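Local coordinates for uncharacterized protein (Kutzneria albida DSM 43870, PDB 5M6Q) that probably catalyses protein cross-linking as a microbial transglutaminase, transferring glutamine gamma-glutamyl groups to amines, at residues 125-137 against 162-176. Residues are numbered along the deposited sequence; the frame is centred on the assembly and turned at random.
Sequences SIFSKRFYSWQNP and YRYRARPGYVNFDYG. With MES (2-(N-morpholino)-ethanesulfonic acid), chain D.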
loop_
_atom_site.group_PDB
_atom_site.type_symbol
_atom_site.label_atom_id
_atom_site.label_comp_id
_atom_site.label_asym_id
_atom_site.label_seq_id
_atom_site.Cartn_x
_atom_site.Cartn_y
_atom_site.Cartn_z
ATOM N N SER A 125 -2.764 -4.501 -6.097
ATOM C CA SER A 125 -1.448 -3.908 -5.928
ATOM C C SER A 125 -1.053 -3.985 -4.467
ATOM O O SER A 125 -1.897 -4.240 -3.625
ATOM C CB SER A 125 -1.441 -2.465 -6.415
ATOM O OG SER A 125 -1.655 -2.431 -7.813
ATOM N N ILE A 126 0.232 -3.795 -4.179
ATOM C CA ILE A 126 0.754 -3.929 -2.818
ATOM C C ILE A 126 1.421 -2.634 -2.394
ATOM O O ILE A 126 2.093 -1.964 -3.187
ATOM C CB ILE A 126 1.743 -5.106 -2.695
ATOM C CG1 ILE A 126 1.019 -6.431 -2.911
ATOM C CG2 ILE A 126 2.481 -5.113 -1.328
ATOM C CD1 ILE A 126 1.939 -7.627 -2.856
ATOM N N PHE A 127 1.211 -2.268 -1.142
ATOM C CA PHE A 127 2.032 -1.248 -0.530
ATOM C C PHE A 127 2.284 -1.691 0.891
ATOM O O PHE A 127 1.574 -2.541 1.409
ATOM C CB PHE A 127 1.365 0.129 -0.601
ATOM C CG PHE A 127 0.044 0.196 0.087
ATOM C CD1 PHE A 127 -0.037 0.505 1.437
ATOM C CD2 PHE A 127 -1.131 -0.023 -0.618
ATOM C CE1 PHE A 127 -1.270 0.577 2.081
ATOM C CE2 PHE A 127 -2.363 0.038 0.022
ATOM C CZ PHE A 127 -2.427 0.349 1.370
ATOM N N SER A 128 3.302 -1.117 1.517
ATOM C CA SER A 128 3.653 -1.452 2.876
ATOM C C SER A 128 3.519 -0.234 3.745
ATOM O O SER A 128 4.027 0.842 3.417
ATOM C CB SER A 128 5.081 -1.981 2.966
ATOM O OG SER A 128 5.374 -2.289 4.315
ATOM N N LYS A 129 2.857 -0.412 4.874
ATOM C CA LYS A 129 2.633 0.682 5.781
ATOM C C LYS A 129 3.338 0.425 7.100
ATOM O O LYS A 129 3.236 -0.655 7.678
ATOM C CB LYS A 129 1.129 0.890 6.009
ATOM C CG LYS A 129 0.795 1.953 7.030
ATOM C CD LYS A 129 -0.699 1.850 7.416
ATOM C CE LYS A 129 -1.057 2.805 8.526
ATOM N NZ LYS A 129 -0.779 4.241 8.167
ATOM N N ARG A 130 4.053 1.435 7.568
ATOM C CA ARG A 130 4.694 1.394 8.863
ATOM C C ARG A 130 3.982 2.381 9.780
ATOM O O ARG A 130 3.625 3.494 9.368
ATOM C CB ARG A 130 6.184 1.733 8.751
ATOM C CG ARG A 130 6.949 0.875 7.735
ATOM C CD ARG A 130 8.462 1.097 7.821
ATOM N NE ARG A 130 9.001 0.808 9.155
ATOM C CZ ARG A 130 10.279 0.956 9.503
ATOM N NH1 ARG A 130 11.175 1.372 8.613
ATOM N NH2 ARG A 130 10.667 0.682 10.741
ATOM N N PHE A 131 3.769 1.974 11.016
ATOM C CA PHE A 131 2.988 2.778 11.941
ATOM C C PHE A 131 3.324 2.442 13.391
ATOM O O PHE A 131 4.167 1.587 13.673
ATOM C CB PHE A 131 1.486 2.590 11.664
ATOM C CG PHE A 131 0.992 1.168 11.846
ATOM C CD1 PHE A 131 1.201 0.207 10.860
ATOM C CD2 PHE A 131 0.283 0.807 12.989
ATOM C CE1 PHE A 131 0.726 -1.086 11.010
ATOM C CE2 PHE A 131 -0.201 -0.502 13.151
ATOM C CZ PHE A 131 0.024 -1.448 12.162
ATOM N N TYR A 132 2.672 3.146 14.306
ATOM C CA TYR A 132 2.895 2.991 15.735
ATOM C C TYR A 132 1.719 2.227 16.342
ATOM O O TYR A 132 0.563 2.496 16.025
ATOM C CB TYR A 132 3.064 4.371 16.381
ATOM C CG TYR A 132 3.376 4.392 17.861
ATOM C CD1 TYR A 132 4.422 3.661 18.393
ATOM C CD2 TYR A 132 2.630 5.180 18.718
ATOM C CE1 TYR A 132 4.710 3.713 19.754
ATOM C CE2 TYR A 132 2.909 5.247 20.065
ATOM C CZ TYR A 132 3.943 4.521 20.580
ATOM O OH TYR A 132 4.184 4.601 21.931
ATOM N N SER A 133 2.026 1.271 17.206
ATOM C CA SER A 133 1.028 0.341 17.725
ATOM C C SER A 133 0.111 0.969 18.754
ATOM O O SER A 133 -1.043 0.576 18.872
ATOM C CB SER A 133 1.709 -0.876 18.347
ATOM O OG SER A 133 2.522 -0.479 19.425
ATOM N N TRP A 134 0.621 1.950 19.489
ATOM C CA TRP A 134 -0.128 2.527 20.599
ATOM C C TRP A 134 -1.131 3.571 20.107
ATOM O O TRP A 134 -0.936 4.766 20.300
ATOM C CB TRP A 134 0.838 3.147 21.618
ATOM C CG TRP A 134 0.457 2.902 23.043
ATOM C CD1 TRP A 134 -0.776 3.081 23.599
ATOM C CD2 TRP A 134 1.308 2.447 24.097
ATOM N NE1 TRP A 134 -0.748 2.756 24.929
ATOM C CE2 TRP A 134 0.520 2.366 25.264
ATOM C CE3 TRP A 134 2.657 2.095 24.170
ATOM C CZ2 TRP A 134 1.038 1.956 26.494
ATOM C CZ3 TRP A 134 3.171 1.683 25.394
ATOM C CH2 TRP A 134 2.363 1.619 26.537
ATOM N N GLN A 135 -2.213 3.112 19.489
ATOM C CA GLN A 135 -3.099 3.998 18.739
ATOM C C GLN A 135 -4.072 4.746 19.637
ATOM O O GLN A 135 -4.712 5.713 19.216
ATOM C CB GLN A 135 -3.858 3.192 17.677
ATOM C CG GLN A 135 -3.019 2.920 16.426
ATOM C CD GLN A 135 -2.561 4.202 15.755
ATOM O OE1 GLN A 135 -3.377 4.974 15.241
ATOM N NE2 GLN A 135 -1.258 4.442 15.766
ATOM N N ASN A 136 -4.185 4.281 20.875
ATOM C CA ASN A 136 -4.976 4.948 21.899
ATOM C C ASN A 136 -4.112 5.025 23.133
ATOM O O ASN A 136 -3.713 3.996 23.669
ATOM C CB ASN A 136 -6.269 4.188 22.189
ATOM C CG ASN A 136 -7.194 4.931 23.143
ATOM O OD1 ASN A 136 -6.750 5.630 24.059
ATOM N ND2 ASN A 136 -8.495 4.782 22.923
ATOM N N PRO A 137 -3.810 6.250 23.588
ATOM C CA PRO A 137 -2.899 6.402 24.726
ATOM C C PRO A 137 -3.461 5.749 25.998
ATOM O O PRO A 137 -2.705 5.483 26.926
ATOM C CB PRO A 137 -2.770 7.919 24.873
ATOM C CG PRO A 137 -3.953 8.493 24.169
ATOM C CD PRO A 137 -4.328 7.536 23.095
ATOM N N TYR A 162 -7.136 1.137 13.979
ATOM C CA TYR A 162 -6.092 2.090 13.636
ATOM C C TYR A 162 -6.636 3.513 13.456
ATOM O O TYR A 162 -7.622 3.721 12.760
ATOM C CB TYR A 162 -5.357 1.629 12.375
ATOM C CG TYR A 162 -4.236 2.551 12.021
ATOM C CD1 TYR A 162 -3.081 2.602 12.803
ATOM C CD2 TYR A 162 -4.335 3.398 10.932
ATOM C CE1 TYR A 162 -2.056 3.471 12.504
ATOM C CE2 TYR A 162 -3.318 4.255 10.615
ATOM C CZ TYR A 162 -2.174 4.284 11.403
ATOM O OH TYR A 162 -1.158 5.142 11.086
ATOM N N ARG A 163 -5.986 4.488 14.086
ATOM C CA ARG A 163 -6.476 5.879 14.103
ATOM C C ARG A 163 -5.473 6.906 13.567
ATOM O O ARG A 163 -5.636 8.101 13.805
ATOM C CB ARG A 163 -6.845 6.294 15.531
ATOM C CG ARG A 163 -7.668 5.301 16.309
ATOM C CD ARG A 163 -7.875 5.778 17.749
ATOM N NE ARG A 163 -8.225 7.199 17.817
ATOM C CZ ARG A 163 -7.537 8.122 18.489
ATOM N NH1 ARG A 163 -6.451 7.782 19.184
ATOM N NH2 ARG A 163 -7.944 9.390 18.472
ATOM N N TYR A 164 -4.425 6.447 12.890
ATOM C CA TYR A 164 -3.379 7.334 12.368
ATOM C C TYR A 164 -2.672 8.165 13.443
ATOM O O TYR A 164 -2.164 9.252 13.155
ATOM C CB TYR A 164 -3.950 8.276 11.308
ATOM C CG TYR A 164 -4.516 7.556 10.111
ATOM C CD1 TYR A 164 -3.713 7.231 9.025
ATOM C CD2 TYR A 164 -5.853 7.197 10.069
ATOM C CE1 TYR A 164 -4.226 6.564 7.936
ATOM C CE2 TYR A 164 -6.381 6.537 8.987
ATOM C CZ TYR A 164 -5.573 6.219 7.924
ATOM O OH TYR A 164 -6.121 5.554 6.849
ATOM N N ARG A 165 -2.618 7.647 14.663
ATOM C CA ARG A 165 -1.919 8.323 15.746
ATOM C C ARG A 165 -0.412 8.097 15.683
ATOM O O ARG A 165 0.034 6.960 15.579
ATOM C CB ARG A 165 -2.427 7.847 17.108
ATOM C CG ARG A 165 -1.770 8.610 18.265
ATOM C CD ARG A 165 -2.188 8.119 19.663
ATOM N NE ARG A 165 -1.505 8.901 20.688
ATOM C CZ ARG A 165 -0.674 8.396 21.589
ATOM N NH1 ARG A 165 -0.446 7.093 21.617
ATOM N NH2 ARG A 165 -0.081 9.193 22.473
ATOM N N ALA A 166 0.364 9.177 15.790
ATOM C CA ALA A 166 1.823 9.085 15.832
ATOM C C ALA A 166 2.327 8.762 17.228
ATOM O O ALA A 166 1.721 9.151 18.223
ATOM C CB ALA A 166 2.459 10.382 15.360
ATOM N N ARG A 167 3.456 8.070 17.301
ATOM C CA ARG A 167 4.250 8.112 18.515
ATOM C C ARG A 167 4.602 9.581 18.803
ATOM O O ARG A 167 5.132 10.270 17.936
ATOM C CB ARG A 167 5.508 7.265 18.375
ATOM C CG ARG A 167 6.336 7.262 19.648
ATOM C CD ARG A 167 7.540 6.390 19.567
ATOM N NE ARG A 167 8.215 6.392 20.858
ATOM C CZ ARG A 167 9.498 6.120 21.046
ATOM N NH1 ARG A 167 10.278 5.813 20.017
ATOM N NH2 ARG A 167 9.995 6.153 22.276
ATOM N N PRO A 168 4.275 10.070 20.009
ATOM C CA PRO A 168 4.500 11.492 20.332
ATOM C C PRO A 168 5.936 11.922 20.018
ATOM O O PRO A 168 6.878 11.277 20.482
ATOM C CB PRO A 168 4.228 11.566 21.838
ATOM C CG PRO A 168 3.391 10.353 22.150
ATOM C CD PRO A 168 3.793 9.294 21.168
ATOM N N GLY A 169 6.090 12.962 19.204
ATOM C CA GLY A 169 7.406 13.413 18.775
ATOM C C GLY A 169 7.948 12.786 17.494
ATOM O O GLY A 169 9.072 13.086 17.086
ATOM N N TYR A 170 7.157 11.929 16.853
ATOM C CA TYR A 170 7.581 11.251 15.630
ATOM C C TYR A 170 6.547 11.393 14.507
ATOM O O TYR A 170 5.480 11.974 14.701
ATOM C CB TYR A 170 7.876 9.774 15.933
ATOM C CG TYR A 170 9.083 9.640 16.833
ATOM C CD1 TYR A 170 10.362 9.717 16.310
ATOM C CD2 TYR A 170 8.945 9.497 18.203
ATOM C CE1 TYR A 170 11.474 9.639 17.119
ATOM C CE2 TYR A 170 10.060 9.413 19.028
ATOM C CZ TYR A 170 11.322 9.487 18.472
ATOM O OH TYR A 170 12.442 9.402 19.265
ATOM N N VAL A 171 6.882 10.893 13.324
ATOM C CA VAL A 171 5.967 10.942 12.180
ATOM C C VAL A 171 4.914 9.833 12.335
ATOM O O VAL A 171 5.228 8.757 12.844
ATOM C CB VAL A 171 6.742 10.808 10.851
ATOM C CG1 VAL A 171 5.809 10.904 9.655
ATOM C CG2 VAL A 171 7.829 11.873 10.764
ATOM N N ASN A 172 3.679 10.085 11.901
ATOM C CA ASN A 172 2.602 9.107 12.091
ATOM C C ASN A 172 2.840 7.789 11.337
ATOM O O ASN A 172 2.652 6.706 11.894
ATOM C CB ASN A 172 1.246 9.702 11.677
ATOM C CG ASN A 172 1.310 10.495 10.374
ATOM O OD1 ASN A 172 2.243 10.359 9.577
ATOM N ND2 ASN A 172 0.309 11.334 10.154
ATOM N N PHE A 173 3.272 7.872 10.086
ATOM C CA PHE A 173 3.371 6.664 9.289
ATOM C C PHE A 173 4.410 6.769 8.180
ATOM O O PHE A 173 4.936 7.839 7.906
ATOM C CB PHE A 173 1.997 6.330 8.685
ATOM C CG PHE A 173 1.319 7.502 8.025
ATOM C CD1 PHE A 173 1.889 8.129 6.922
ATOM C CD2 PHE A 173 0.112 7.977 8.510
ATOM C CE1 PHE A 173 1.267 9.208 6.308
ATOM C CE2 PHE A 173 -0.517 9.065 7.904
ATOM C CZ PHE A 173 0.065 9.674 6.798
ATOM N N ASP A 174 4.695 5.636 7.549
ATOM C CA ASP A 174 5.298 5.646 6.230
ATOM C C ASP A 174 4.463 4.714 5.358
ATOM O O ASP A 174 3.875 3.736 5.851
ATOM C CB ASP A 174 6.773 5.215 6.267
ATOM C CG ASP A 174 7.591 5.781 5.087
ATOM O OD1 ASP A 174 7.011 6.408 4.171
ATOM O OD2 ASP A 174 8.825 5.607 5.072
ATOM N N TYR A 175 4.370 5.058 4.083
ATOM C CA TYR A 175 3.769 4.208 3.056
ATOM C C TYR A 175 4.789 3.952 1.990
ATOM O O TYR A 175 5.430 4.892 1.529
ATOM C CB TYR A 175 2.559 4.880 2.409
ATOM C CG TYR A 175 1.345 4.889 3.286
ATOM C CD1 TYR A 175 1.191 5.845 4.283
ATOM C CD2 TYR A 175 0.357 3.931 3.127
ATOM C CE1 TYR A 175 0.059 5.843 5.108
ATOM C CE2 TYR A 175 -0.775 3.925 3.942
ATOM C CZ TYR A 175 -0.916 4.883 4.923
ATOM O OH TYR A 175 -2.036 4.865 5.726
ATOM N N GLY A 176 4.911 2.699 1.568
ATOM C CA GLY A 176 5.808 2.349 0.487
ATOM C C GLY A 176 5.089 1.584 -0.606
ATOM O O GLY A 176 4.553 0.509 -0.376
HETATM O O1 MES D . 3.209 6.558 29.607
HETATM C C2 MES D . 2.594 7.657 28.927
HETATM C C3 MES D . 1.351 7.219 28.156
HETATM N N4 MES D . 1.722 6.038 27.381
HETATM C C5 MES D . 2.386 4.910 28.024
HETATM C C6 MES D . 3.599 5.489 28.740
HETATM C C7 MES D . 1.065 5.802 26.107
HETATM C C8 MES D . 2.265 5.625 25.184
HETATM S S MES D . 2.436 6.943 24.173
HETATM O O1S MES D . 3.881 7.279 24.070
HETATM O O2S MES D . 1.925 6.577 22.831
HETATM O O3S MES D . 1.666 8.107 24.677
HETATM O O HOH W 1 0.905 5.374 13.337
#
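With CG anti to the carbonyl carbon (chi1 -80°) and a bend at chi2 (-60°), the Gln135 side chain folds back, laying its amide obliquely against the Tyr162 ring. OE1 of Gln135 accepts from two amides, Arg163 N and Arg165 N, the latter at 2.8 Å in the carbonyl plane and on a lone pair. Its NE2 gives one hydrogen to Arg165 O and the other to Tyr132 O. With an alanine here, Arg163 N and Arg165 N would probably lose their shared acceptor, and Arg165 O and Tyr132 O the NE2 that ties them together. Two arginine side chains reach back to the 134-135 carbonyls: Arg163 NH1 meets Gln135 O at 2.7 Å, while the extended Arg165 sends NH1 to Trp134 O, in its guanidinium plane, and with NH1 and NH2 grips two sulfonate oxygens of a MES probably carried over from crystallisation.

Farther along, strands 122-131 and 174-179 are neighbours within the antiparallel sheet of this transglutaminase; Ser128 with Gly176 and Arg130 with Asp174 form hydrogen-bonded pairs, with the Lys129-Tyr175 non-hydrogen-bonded pair between them. Lys129, CG anti to the backbone N (chi1 176°), runs alongside Tyr175 with CG over one ring face, then bends at its last torsion, about CD-CE, to give NZ to Tyr175 OH at 2.8 Å and to Tyr162 OH at 3.1 Å. Where the strands part, a water bridges Tyr132 N, Tyr162 OH, Arg165 O and Asn172 O. Toward the 167-170 turn, Arg167 CB sits over the Tyr132 ring, 3.5 Å from its centroid, with Trp134 N over the opposite face.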